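Glycosyl hydrolase, BNR repeat (Ralstonia eutropha, PDB 3B7F) probably acts as a hydrolase, perhaps on glycosidic bonds, and folds as a seven-bladed beta-propeller with BNR repeats. Local coordinates at residues A[183-188]-A[237-242]; A[124-129]-A[187-192]; A[280-285]-A[344-349]; A[59-64]-A[120-125]. All blocks are in the same frame, centred on the assembly; numbering follows the deposited sequence.

All four contacts join neighbouring blades of one seven-bladed beta-propeller. Contacts 1, 3 and 4 each set the first strands of two successive blades side by side, while contact 2 pairs the loops that follow such strands. Contact 2 shares Arg187 and Asp188 with contact 1 and His124 and Ala125 with contact 4, and the centres are about 10 Å and 11 Å away respectively, so these three form a continuous arc. Contact 3 is the most central, its middle about 7 Å from the centre of the chain; it touches contact 1 through Val285 and His240, and contact 4 through Gln344 and His59. A 1,2-ethanediol, probably from the crystallisation liquor, lies in contact 1.

Contact 1: A[183-188]-A[237-242]; sequences LVDPRD and VVQHPA. With EDO (1,2-ethanediol), chain K.
The amide of Gln239 meets the carboxylate of Asp185 at about a right angle, their planes 77° apart, where strands 178-184 and 234-239 of two adjacent propeller blades run out into loops. With CG anti to the backbone N (chi1 177°) and the chain extended beyond it, Gln239 spans the gap between the blades. Its NE2 gives only a weak bond to Asp185 OD2, 3.1 Å long; NE2 has a stronger partner in Pro244 O, and OD2 in His191 ND1. The carboxylate is fixed from its own loop. Arg187 grips it side-on with two nitrogens: NE meets OD1, which lies in the guanidinium plane, while NH2 reaches OD2, each oxygen using its syn lone pair. OD1 also takes the backbone N of Arg187, closing an Asx turn.

Next to the polar cluster, Pro186 CD comes tip to tip with the Gln239 amide, 3.9 Å from OE1. Further back, Leu183 CD2 packs on Val237 CG1 at 4.2 Å and lies beside Gln239 CB. Between these two zones a water donates to both Val184 O and Gln239 OE1, the latter 2.6 Å away; it also bonds to O1 of an ethanediol, whose O2 accepts from Val184 N at 2.8 Å.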
loop_
_atom_site.group_PDB
_atom_site.type_symbol
_atom_site.label_atom_id
_atom_site.label_comp_id
_atom_site.label_asym_id
_atom_site.label_seq_id
_atom_site.Cartn_x
_atom_site.Cartn_y
_atom_site.Cartn_z
ATOM N N LEU A 183 7.918 -1.354 -5.239
ATOM C CA LEU A 183 8.062 -0.131 -5.987
ATOM C C LEU A 183 9.011 -0.345 -7.165
ATOM O O LEU A 183 10.114 -0.818 -6.955
ATOM C CB LEU A 183 8.651 0.909 -5.037
ATOM C CG LEU A 183 7.838 1.654 -3.962
ATOM C CD1 LEU A 183 6.620 0.930 -3.453
ATOM C CD2 LEU A 183 8.792 2.148 -2.837
ATOM N N VAL A 184 8.572 -0.006 -8.379
ATOM C CA VAL A 184 9.384 -0.064 -9.599
ATOM C C VAL A 184 9.708 1.380 -9.990
ATOM O O VAL A 184 8.803 2.159 -10.263
ATOM C CB VAL A 184 8.620 -0.752 -10.746
ATOM C CG1 VAL A 184 9.486 -0.771 -12.072
ATOM C CG2 VAL A 184 8.155 -2.150 -10.305
ATOM N N ASP A 185 10.983 1.736 -10.024
ATOM C CA ASP A 185 11.410 3.113 -10.322
ATOM C C ASP A 185 10.920 3.567 -11.717
ATOM O O ASP A 185 11.156 2.849 -12.685
ATOM C CB ASP A 185 12.944 3.204 -10.223
ATOM C CG ASP A 185 13.467 4.621 -10.083
ATOM O OD1 ASP A 185 13.059 5.516 -10.828
ATOM O OD2 ASP A 185 14.348 4.821 -9.229
ATOM N N PRO A 186 10.213 4.733 -11.814
ATOM C CA PRO A 186 9.758 5.200 -13.135
ATOM C C PRO A 186 10.883 5.485 -14.133
ATOM O O PRO A 186 10.647 5.448 -15.335
ATOM C CB PRO A 186 9.007 6.507 -12.818
ATOM C CG PRO A 186 9.474 6.917 -11.469
ATOM C CD PRO A 186 9.773 5.659 -10.743
ATOM N N ARG A 187 12.074 5.787 -13.629
ATOM C CA ARG A 187 13.234 6.049 -14.448
ATOM C C ARG A 187 13.999 4.803 -14.870
ATOM O O ARG A 187 14.801 4.902 -15.786
ATOM C CB ARG A 187 14.216 6.910 -13.672
ATOM C CG ARG A 187 13.699 8.262 -13.260
ATOM C CD ARG A 187 14.622 8.866 -12.264
ATOM N NE ARG A 187 14.640 8.124 -11.005
ATOM C CZ ARG A 187 15.325 8.481 -9.925
ATOM N NH1 ARG A 187 16.033 9.608 -9.898
ATOM N NH2 ARG A 187 15.270 7.719 -8.849
ATOM N N ASP A 188 13.777 3.652 -14.226
ATOM C CA ASP A 188 14.564 2.460 -14.510
ATOM C C ASP A 188 13.885 1.191 -13.997
ATOM O O ASP A 188 13.821 1.012 -12.785
ATOM C CB ASP A 188 15.936 2.626 -13.821
ATOM C CG ASP A 188 16.880 1.445 -14.044
ATOM O OD1 ASP A 188 16.535 0.518 -14.810
ATOM O OD2 ASP A 188 17.985 1.460 -13.445
ATOM N N VAL A 237 5.415 1.982 2.168
ATOM C CA VAL A 237 6.492 2.769 1.573
ATOM C C VAL A 237 5.993 3.263 0.197
ATOM O O VAL A 237 5.309 2.519 -0.509
ATOM C CB VAL A 237 7.851 1.967 1.436
ATOM C CG1 VAL A 237 9.035 2.929 1.277
ATOM C CG2 VAL A 237 8.123 1.059 2.623
ATOM N N VAL A 238 6.336 4.508 -0.168
ATOM C CA VAL A 238 5.994 5.112 -1.467
ATOM C C VAL A 238 7.235 5.835 -2.056
ATOM O O VAL A 238 8.084 6.324 -1.326
ATOM C CB VAL A 238 4.761 6.090 -1.375
ATOM C CG1 VAL A 238 3.463 5.340 -0.972
ATOM C CG2 VAL A 238 4.999 7.198 -0.385
ATOM N N GLN A 239 7.363 5.816 -3.375
ATOM C CA GLN A 239 8.407 6.516 -4.099
ATOM C C GLN A 239 7.653 7.565 -4.875
ATOM O O GLN A 239 6.693 7.224 -5.572
ATOM C CB GLN A 239 9.134 5.564 -5.045
ATOM C CG GLN A 239 10.221 6.230 -5.918
ATOM C CD GLN A 239 10.982 5.240 -6.765
ATOM O OE1 GLN A 239 10.441 4.202 -7.154
ATOM N NE2 GLN A 239 12.238 5.569 -7.082
ATOM N N HIS A 240 8.072 8.826 -4.790
ATOM C CA HIS A 240 7.321 9.895 -5.436
ATOM C C HIS A 240 7.490 9.847 -6.961
ATOM O O HIS A 240 8.592 9.727 -7.425
ATOM C CB HIS A 240 7.709 11.268 -4.909
ATOM C CG HIS A 240 6.663 12.288 -5.186
ATOM N ND1 HIS A 240 6.644 13.059 -6.329
ATOM C CD2 HIS A 240 5.523 12.569 -4.524
ATOM C CE1 HIS A 240 5.557 13.810 -6.327
ATOM N NE2 HIS A 240 4.863 13.532 -5.241
ATOM N N PRO A 241 6.388 9.910 -7.737
ATOM C CA PRO A 241 6.543 9.785 -9.188
ATOM C C PRO A 241 7.178 11.001 -9.871
ATOM O O PRO A 241 7.828 10.848 -10.908
ATOM C CB PRO A 241 5.105 9.548 -9.665
ATOM C CG PRO A 241 4.277 10.149 -8.654
ATOM C CD PRO A 241 4.978 10.091 -7.362
ATOM N N ALA A 242 6.964 12.183 -9.295
ATOM C CA ALA A 242 7.552 13.436 -9.775
ATOM C C ALA A 242 9.032 13.639 -9.348
ATOM O O ALA A 242 9.786 14.241 -10.088
ATOM C CB ALA A 242 6.693 14.620 -9.297
HETATM C C1 EDO K . 4.670 2.889 -7.592
HETATM O O1 EDO K . 5.733 3.372 -6.731
HETATM C C2 EDO K . 4.876 1.417 -7.983
HETATM O O2 EDO K . 6.103 1.213 -8.720
HETATM O O HOH W 1 7.971 3.954 -8.041
#

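Contact 2: A[124-129]-A[187-192]; sequences HASEPG and RDPKHL
Pro189 lies flat against the His124 ring: its CD sits over the middle of the imidazole, 3.7 Å from the centroid and only 3° off the ring normal, a CH-pi contact. The proline CB closes the inner end of the overlap, 3.7 Å from His124 CB. With CG anti to the backbone N (chi1 -165°) the imidazole starts out on the proline's side, and bonds at both nitrogens help fix how the ring is turned. ND1 accepts from the backbone N of Ser126, which stands 35° out of the ring plane, and pairs with Ser126 OG at 2.9 Å; on the far side of the ring NE2 is bonded to Pro186 O.

Toward solvent the fit loosens. Glu127 crosses the proline at about a right angle, and OE2 is 3.8 Å from both CB and CG, a carboxylate resting on aliphatic carbon with no bond between the two. Ser126 OG only grazes the same ring, 4.3 Å from Pro189 CG.

Each partner belongs to a type I turn, His124 to Glu127 on one loop and Asp188 to His191 on the other, the second reinforced by an Asx turn in which Lys190 N bonds to Asp188 OD1. Both loops connect the first and second strands of a blade, so this surface contact is a join between equivalent turns of two neighbouring blades in the beta-propeller.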
loop_
_atom_site.group_PDB
_atom_site.type_symbol
_atom_site.label_atom_id
_atom_site.label_comp_id
_atom_site.label_asym_id
_atom_site.label_seq_id
_atom_site.Cartn_x
_atom_site.Cartn_y
_atom_site.Cartn_z
ATOM N N HIS A 124 7.088 -1.250 -15.039
ATOM C CA HIS A 124 7.539 -0.078 -15.756
ATOM C C HIS A 124 6.792 0.090 -17.085
ATOM O O HIS A 124 6.328 -0.890 -17.666
ATOM C CB HIS A 124 9.055 -0.224 -16.000
ATOM C CG HIS A 124 9.730 1.041 -16.414
ATOM N ND1 HIS A 124 9.995 1.346 -17.726
ATOM C CD2 HIS A 124 10.192 2.083 -15.684
ATOM C CE1 HIS A 124 10.571 2.534 -17.794
ATOM N NE2 HIS A 124 10.716 2.999 -16.568
ATOM N N ALA A 125 6.678 1.346 -17.533
ATOM C CA ALA A 125 5.986 1.753 -18.766
ATOM C C ALA A 125 6.488 1.024 -20.013
ATOM O O ALA A 125 5.706 0.674 -20.910
ATOM C CB ALA A 125 6.119 3.302 -18.951
ATOM N N SER A 126 7.798 0.778 -20.042
ATOM C CA SER A 126 8.472 0.114 -21.139
ATOM C C SER A 126 8.313 -1.398 -21.124
ATOM O O SER A 126 8.802 -2.051 -22.043
ATOM C CB SER A 126 9.966 0.412 -21.086
ATOM O OG SER A 126 10.569 -0.327 -20.036
ATOM N N GLU A 127 7.676 -1.975 -20.098
ATOM C CA GLU A 127 7.501 -3.434 -20.043
ATOM C C GLU A 127 6.036 -3.789 -19.826
ATOM O O GLU A 127 5.703 -4.408 -18.817
ATOM C CB GLU A 127 8.404 -4.018 -18.953
ATOM C CG GLU A 127 9.890 -3.738 -19.188
ATOM C CD GLU A 127 10.789 -4.381 -18.161
ATOM O OE1 GLU A 127 10.289 -4.919 -17.149
ATOM O OE2 GLU A 127 12.012 -4.353 -18.382
ATOM N N PRO A 128 5.157 -3.448 -20.813
ATOM C CA PRO A 128 3.736 -3.714 -20.624
ATOM C C PRO A 128 3.490 -5.199 -20.381
ATOM O O PRO A 128 4.222 -6.021 -20.907
ATOM C CB PRO A 128 3.078 -3.210 -21.925
ATOM C CG PRO A 128 4.152 -2.999 -22.890
ATOM C CD PRO A 128 5.431 -2.850 -22.134
ATOM N N GLY A 129 2.510 -5.505 -19.526
ATOM C CA GLY A 129 2.211 -6.871 -19.123
ATOM C C GLY A 129 2.984 -7.405 -17.936
ATOM O O GLY A 129 2.610 -8.456 -17.418
ATOM N N ARG A 187 12.074 5.787 -13.629
ATOM C CA ARG A 187 13.234 6.049 -14.448
ATOM C C ARG A 187 13.999 4.803 -14.870
ATOM O O ARG A 187 14.801 4.902 -15.786
ATOM C CB ARG A 187 14.216 6.910 -13.672
ATOM C CG ARG A 187 13.699 8.262 -13.260
ATOM C CD ARG A 187 14.622 8.866 -12.264
ATOM N NE ARG A 187 14.640 8.124 -11.005
ATOM C CZ ARG A 187 15.325 8.481 -9.925
ATOM N NH1 ARG A 187 16.033 9.608 -9.898
ATOM N NH2 ARG A 187 15.270 7.719 -8.849
ATOM N N ASP A 188 13.777 3.652 -14.226
ATOM C CA ASP A 188 14.564 2.460 -14.510
ATOM C C ASP A 188 13.885 1.191 -13.997
ATOM O O ASP A 188 13.821 1.012 -12.785
ATOM C CB ASP A 188 15.936 2.626 -13.821
ATOM C CG ASP A 188 16.880 1.445 -14.044
ATOM O OD1 ASP A 188 16.535 0.518 -14.810
ATOM O OD2 ASP A 188 17.985 1.460 -13.445
ATOM N N PRO A 189 13.447 0.270 -14.894
ATOM C CA PRO A 189 12.793 -0.976 -14.431
ATOM C C PRO A 189 13.647 -1.901 -13.545
ATOM O O PRO A 189 13.091 -2.773 -12.854
ATOM C CB PRO A 189 12.465 -1.717 -15.737
ATOM C CG PRO A 189 13.300 -1.122 -16.767
ATOM C CD PRO A 189 13.527 0.307 -16.366
ATOM N N LYS A 190 14.973 -1.733 -13.605
ATOM C CA LYS A 190 15.916 -2.506 -12.809
ATOM C C LYS A 190 15.992 -2.056 -11.337
ATOM O O LYS A 190 16.429 -2.848 -10.490
ATOM C CB LYS A 190 17.332 -2.432 -13.425
ATOM C CG LYS A 190 17.497 -2.977 -14.857
ATOM C CD LYS A 190 18.936 -2.733 -15.368
ATOM C CE LYS A 190 19.181 -3.269 -16.799
ATOM N N HIS A 191 15.592 -0.814 -11.040
ATOM C CA HIS A 191 15.655 -0.272 -9.689
ATOM C C HIS A 191 14.324 -0.517 -8.952
ATOM O O HIS A 191 13.283 0.112 -9.253
ATOM C CB HIS A 191 16.039 1.193 -9.746
ATOM C CG HIS A 191 16.271 1.822 -8.404
ATOM N ND1 HIS A 191 15.913 3.122 -8.138
ATOM C CD2 HIS A 191 16.801 1.339 -7.256
ATOM C CE1 HIS A 191 16.248 3.426 -6.900
ATOM N NE2 HIS A 191 16.780 2.359 -6.338
ATOM N N LEU A 192 14.390 -1.437 -7.988
ATOM C CA LEU A 192 13.257 -1.893 -7.219
ATOM C C LEU A 192 13.471 -1.707 -5.745
ATOM O O LEU A 192 14.600 -1.823 -5.274
ATOM C CB LEU A 192 13.053 -3.395 -7.456
ATOM C CG LEU A 192 12.911 -3.891 -8.899
ATOM C CD1 LEU A 192 12.749 -5.406 -8.917
ATOM C CD2 LEU A 192 11.737 -3.166 -9.606
#

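Contact 3: A[280-285]-A[344-349]; sequences GFPIVV and QAMTAD
Met346, built as selenomethionine, lays its terminal methyl on the ring of Pro282: CE is 3.5 Å from Pro282 CG, closer than usual for two carbons, and 3.6 Å from CB. The two side chains cross at about a right angle. CG of Met346 stands beside the backbone N, anti to the carbonyl carbon, and meets the proline on its own account, 3.7 Å from Pro282 CG. A bend at the last torsion (chi3 -62°) then brings CE back onto the same ring, so both ends of the selenomethionine side chain meet the proline.

Val284 continues the apolar line with one branch for each of two partners. CG2 leans on Met346 CB at 3.7 Å and on its carbonyl oxygen, while CG1 presses on Ala348 CB at 3.4 Å, again a tight pair.

Strands 282-285 and 346-348 are the first strands of successive blades of the beta-propeller, close to its centre. They run parallel within 5°, their axes 6.7 Å apart, and no direct hydrogen bond links them. Each pairs its main chain within its own blade instead, Val284 with Trp294 and Thr347 with Tyr357. The opposite faces serve other blades: Ile283 packs on Val238 of strand 234-239 and Val285 on His240 just beyond it, and Thr347 touches strand 385-391, where its OG1 is bonded to Ser390 N.

At the far end, past Ala348, a water bridges the two segments, donating to Asp349 O at 2.8 Å and weakly to Val285 O.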
loop_
_atom_site.group_PDB
_atom_site.type_symbol
_atom_site.label_atom_id
_atom_site.label_comp_id
_atom_site.label_asym_id
_atom_site.label_seq_id
_atom_site.Cartn_x
_atom_site.Cartn_y
_atom_site.Cartn_z
ATOM N N GLY A 280 1.083 4.502 12.678
ATOM C CA GLY A 280 -0.081 4.319 11.812
ATOM C C GLY A 280 0.292 3.288 10.787
ATOM O O GLY A 280 1.345 2.674 10.903
ATOM N N PHE A 281 -0.596 3.059 9.817
ATOM C CA PHE A 281 -0.354 2.096 8.722
ATOM C C PHE A 281 -0.119 2.641 7.314
ATOM O O PHE A 281 0.951 2.380 6.731
ATOM C CB PHE A 281 -1.461 1.010 8.724
ATOM C CG PHE A 281 -1.396 0.092 9.925
ATOM C CD1 PHE A 281 -0.408 -0.880 10.009
ATOM C CD2 PHE A 281 -2.328 0.182 10.950
ATOM C CE1 PHE A 281 -0.325 -1.723 11.109
ATOM C CE2 PHE A 281 -2.259 -0.652 12.048
ATOM C CZ PHE A 281 -1.252 -1.612 12.129
ATOM N N PRO A 282 -1.084 3.384 6.740
ATOM C CA PRO A 282 -0.872 3.870 5.352
ATOM C C PRO A 282 -0.080 5.197 5.203
ATOM O O PRO A 282 0.017 5.992 6.152
ATOM C CB PRO A 282 -2.303 4.147 4.894
ATOM C CG PRO A 282 -2.978 4.632 6.146
ATOM C CD PRO A 282 -2.377 3.871 7.277
ATOM N N ILE A 283 0.485 5.408 4.022
ATOM C CA ILE A 283 1.090 6.695 3.655
ATOM C C ILE A 283 0.752 6.935 2.166
ATOM O O ILE A 283 0.790 6.008 1.374
ATOM C CB ILE A 283 2.619 6.780 3.975
ATOM C CG1 ILE A 283 3.101 8.239 3.948
ATOM C CG2 ILE A 283 3.462 5.896 3.027
ATOM C CD1 ILE A 283 4.392 8.515 4.753
ATOM N N VAL A 284 0.413 8.168 1.802
ATOM C CA VAL A 284 0.029 8.516 0.427
ATOM C C VAL A 284 0.694 9.827 0.056
ATOM O O VAL A 284 0.747 10.719 0.878
ATOM C CB VAL A 284 -1.545 8.638 0.285
ATOM C CG1 VAL A 284 -1.935 9.279 -1.047
ATOM C CG2 VAL A 284 -2.195 7.283 0.454
ATOM N N VAL A 285 1.186 9.941 -1.173
ATOM C CA VAL A 285 1.850 11.169 -1.652
ATOM C C VAL A 285 1.018 11.853 -2.727
ATOM O O VAL A 285 0.315 11.200 -3.460
ATOM C CB VAL A 285 3.254 10.879 -2.216
ATOM C CG1 VAL A 285 4.006 10.047 -1.278
ATOM C CG2 VAL A 285 3.194 10.175 -3.614
ATOM N N GLN A 344 -3.019 -0.423 2.991
ATOM C CA GLN A 344 -3.456 -0.232 1.614
ATOM C C GLN A 344 -4.807 0.455 1.554
ATOM O O GLN A 344 -5.340 0.661 0.464
ATOM C CB GLN A 344 -3.553 -1.580 0.902
ATOM C CG GLN A 344 -2.230 -2.320 0.718
ATOM C CD GLN A 344 -2.443 -3.813 0.606
ATOM O OE1 GLN A 344 -2.992 -4.412 1.527
ATOM N NE2 GLN A 344 -2.016 -4.424 -0.526
ATOM N N ALA A 345 -5.352 0.831 2.700
ATOM C CA ALA A 345 -6.693 1.422 2.768
ATOM C C ALA A 345 -6.789 2.964 2.614
ATOM O O ALA A 345 -7.858 3.527 2.861
ATOM C CB ALA A 345 -7.412 0.917 4.042
HETATM N N MSE A 346 -5.700 3.648 2.246
HETATM C CA MSE A 346 -5.742 5.067 1.839
HETATM C C MSE A 346 -5.238 5.162 0.421
HETATM O O MSE A 346 -4.328 4.434 0.055
HETATM C CB MSE A 346 -4.855 6.024 2.626
HETATM C CG MSE A 346 -5.340 6.396 3.947
HETATM SE SE MSE A 346 -4.710 8.161 4.486
HETATM C CE MSE A 346 -2.910 7.679 4.454
ATOM N N THR A 347 -5.814 6.087 -0.352
ATOM C CA THR A 347 -5.394 6.344 -1.721
ATOM C C THR A 347 -5.731 7.782 -2.068
ATOM O O THR A 347 -6.472 8.465 -1.341
ATOM C CB THR A 347 -6.080 5.382 -2.717
ATOM O OG1 THR A 347 -5.452 5.447 -3.999
ATOM C CG2 THR A 347 -7.578 5.693 -2.846
ATOM N N ALA A 348 -5.175 8.230 -3.180
ATOM C CA ALA A 348 -5.408 9.576 -3.645
ATOM C C ALA A 348 -5.576 9.535 -5.157
ATOM O O ALA A 348 -5.087 8.620 -5.803
ATOM C CB ALA A 348 -4.244 10.519 -3.190
ATOM N N ASP A 349 -6.348 10.470 -5.701
ATOM C CA ASP A 349 -6.510 10.598 -7.155
ATOM C C ASP A 349 -5.462 11.615 -7.696
ATOM O O ASP A 349 -4.643 12.115 -6.925
ATOM C CB ASP A 349 -7.961 10.922 -7.531
ATOM C CG ASP A 349 -8.421 12.297 -7.083
ATOM O OD1 ASP A 349 -7.654 13.275 -7.182
ATOM O OD2 ASP A 349 -9.594 12.394 -6.648
HETATM O O HOH W 2 -2.120 12.197 -5.606
#

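Contact 4: A[59-64]-A[120-125]; sequences HIVQDP and LTPGHA
Val61 and Leu120 slide past one another in opposite directions at the apolar centre, with Val61 CG2 4.1 Å from Leu120 CB and 3.6 Å from the leucine's carbonyl oxygen. The other valine branch, CG1, anti to the backbone N, faces the ring of Pro122, where it comes within 4.3 Å of CD. Pro122 is in turn met by Pro64, which crosses it at about a right angle and brings its CD to 3.6 Å from Pro122 CG. Trp131, on the strand beside Pro122's own in the same blade, lies against both Val61 and Pro122.

These residues sit on strands 56-62 and 116-122, the first strands of adjacent propeller blades, which run parallel within 7° and have their axes 7.6 Å apart. Toward the loops, Asp63 borders the packing: OD1 passes Pro122 CB while forming a salt bridge with Arg65.

The other edge is set by His59. Its ring has one face under Val61 CG2, which stands over the centre 3.4 Å above the plane, and its edge turned to the neighbouring strand. There ND1 accepts from Leu120 N at 3.0 Å, the donor only 7° out of the ring plane and the N-H...N angle 154°. Across the gap the sheet pairing is replaced by apolar contact and one direct side-chain-to-backbone bond, which gives the Leu120 N-H a partner on the next blade.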
loop_
_atom_site.group_PDB
_atom_site.type_symbol
_atom_site.label_atom_id
_atom_site.label_comp_id
_atom_site.label_asym_id
_atom_site.label_seq_id
_atom_site.Cartn_x
_atom_site.Cartn_y
_atom_site.Cartn_z
ATOM N N HIS A 59 -6.171 -6.961 -2.471
ATOM C CA HIS A 59 -5.702 -5.815 -3.221
ATOM C C HIS A 59 -6.298 -5.837 -4.628
ATOM O O HIS A 59 -6.367 -6.894 -5.241
ATOM C CB HIS A 59 -4.178 -5.876 -3.286
ATOM C CG HIS A 59 -3.490 -4.554 -3.466
ATOM N ND1 HIS A 59 -2.185 -4.476 -3.878
ATOM C CD2 HIS A 59 -3.902 -3.274 -3.287
ATOM C CE1 HIS A 59 -1.811 -3.207 -3.920
ATOM N NE2 HIS A 59 -2.828 -2.462 -3.541
ATOM N N ILE A 60 -6.754 -4.678 -5.107
ATOM C CA ILE A 60 -7.312 -4.557 -6.452
ATOM C C ILE A 60 -6.567 -3.369 -7.039
ATOM O O ILE A 60 -6.611 -2.272 -6.463
ATOM C CB ILE A 60 -8.865 -4.330 -6.506
ATOM C CG1 ILE A 60 -9.628 -5.217 -5.508
ATOM C CG2 ILE A 60 -9.368 -4.585 -7.934
ATOM C CD1 ILE A 60 -11.069 -4.837 -5.349
ATOM N N VAL A 61 -5.844 -3.597 -8.135
ATOM C CA VAL A 61 -5.032 -2.561 -8.757
ATOM C C VAL A 61 -5.295 -2.496 -10.258
ATOM O O VAL A 61 -5.373 -3.520 -10.917
ATOM C CB VAL A 61 -3.543 -2.821 -8.526
ATOM C CG1 VAL A 61 -2.710 -1.681 -9.128
ATOM C CG2 VAL A 61 -3.246 -3.013 -7.029
ATOM N N GLN A 62 -5.438 -1.280 -10.773
ATOM C CA GLN A 62 -5.577 -1.022 -12.201
ATOM C C GLN A 62 -4.182 -0.846 -12.792
ATOM O O GLN A 62 -3.312 -0.257 -12.139
ATOM C CB GLN A 62 -6.323 0.270 -12.431
ATOM C CG GLN A 62 -6.492 0.657 -13.891
ATOM C CD GLN A 62 -7.299 1.892 -14.030
ATOM O OE1 GLN A 62 -6.956 2.938 -13.485
ATOM N NE2 GLN A 62 -8.399 1.789 -14.744
ATOM N N ASP A 63 -3.988 -1.332 -14.021
ATOM C CA ASP A 63 -2.750 -1.124 -14.752
ATOM C C ASP A 63 -2.836 0.314 -15.303
ATOM O O ASP A 63 -3.681 0.582 -16.159
ATOM C CB ASP A 63 -2.622 -2.140 -15.895
ATOM C CG ASP A 63 -1.234 -2.196 -16.499
ATOM O OD1 ASP A 63 -0.462 -1.240 -16.338
ATOM O OD2 ASP A 63 -0.912 -3.228 -17.134
ATOM N N PRO A 64 -1.974 1.237 -14.823
ATOM C CA PRO A 64 -2.041 2.597 -15.355
ATOM C C PRO A 64 -1.491 2.686 -16.789
ATOM O O PRO A 64 -1.756 3.668 -17.464
ATOM C CB PRO A 64 -1.189 3.421 -14.370
ATOM C CG PRO A 64 -0.246 2.486 -13.817
ATOM C CD PRO A 64 -0.886 1.109 -13.835
ATOM N N LEU A 120 0.102 -6.094 -5.071
ATOM C CA LEU A 120 0.279 -6.156 -6.521
ATOM C C LEU A 120 0.809 -4.805 -6.997
ATOM O O LEU A 120 0.262 -3.757 -6.633
ATOM C CB LEU A 120 -1.055 -6.454 -7.214
ATOM C CG LEU A 120 -1.702 -7.837 -7.048
ATOM C CD1 LEU A 120 -3.153 -7.768 -7.518
ATOM C CD2 LEU A 120 -0.899 -8.909 -7.784
ATOM N N THR A 121 1.856 -4.833 -7.815
ATOM C CA THR A 121 2.482 -3.622 -8.383
ATOM C C THR A 121 2.627 -3.780 -9.888
ATOM O O THR A 121 3.193 -4.775 -10.327
ATOM C CB THR A 121 3.879 -3.390 -7.794
ATOM O OG1 THR A 121 3.739 -3.126 -6.409
ATOM C CG2 THR A 121 4.551 -2.215 -8.411
ATOM N N PRO A 122 2.127 -2.806 -10.678
ATOM C CA PRO A 122 2.334 -2.916 -12.092
ATOM C C PRO A 122 3.753 -2.433 -12.417
ATOM O O PRO A 122 4.290 -1.515 -11.773
ATOM C CB PRO A 122 1.258 -1.994 -12.686
ATOM C CG PRO A 122 0.828 -1.115 -11.602
ATOM C CD PRO A 122 1.417 -1.563 -10.335
ATOM N N GLY A 123 4.367 -3.078 -13.399
ATOM C CA GLY A 123 5.708 -2.734 -13.810
ATOM C C GLY A 123 5.873 -1.418 -14.530
ATOM O O GLY A 123 4.946 -0.618 -14.639
ATOM N N HIS A 124 7.088 -1.250 -15.039
ATOM C CA HIS A 124 7.539 -0.078 -15.756
ATOM C C HIS A 124 6.792 0.090 -17.085
ATOM O O HIS A 124 6.328 -0.890 -17.666
ATOM C CB HIS A 124 9.055 -0.224 -16.000
ATOM C CG HIS A 124 9.730 1.041 -16.414
ATOM N ND1 HIS A 124 9.995 1.346 -17.726
ATOM C CD2 HIS A 124 10.192 2.083 -15.684
ATOM C CE1 HIS A 124 10.571 2.534 -17.794
ATOM N NE2 HIS A 124 10.716 2.999 -16.568
ATOM N N ALA A 125 6.678 1.346 -17.533
ATOM C CA ALA A 125 5.986 1.753 -18.766
ATOM C C ALA A 125 6.488 1.024 -20.013
ATOM O O ALA A 125 5.706 0.674 -20.910
ATOM C CB ALA A 125 6.119 3.302 -18.951
#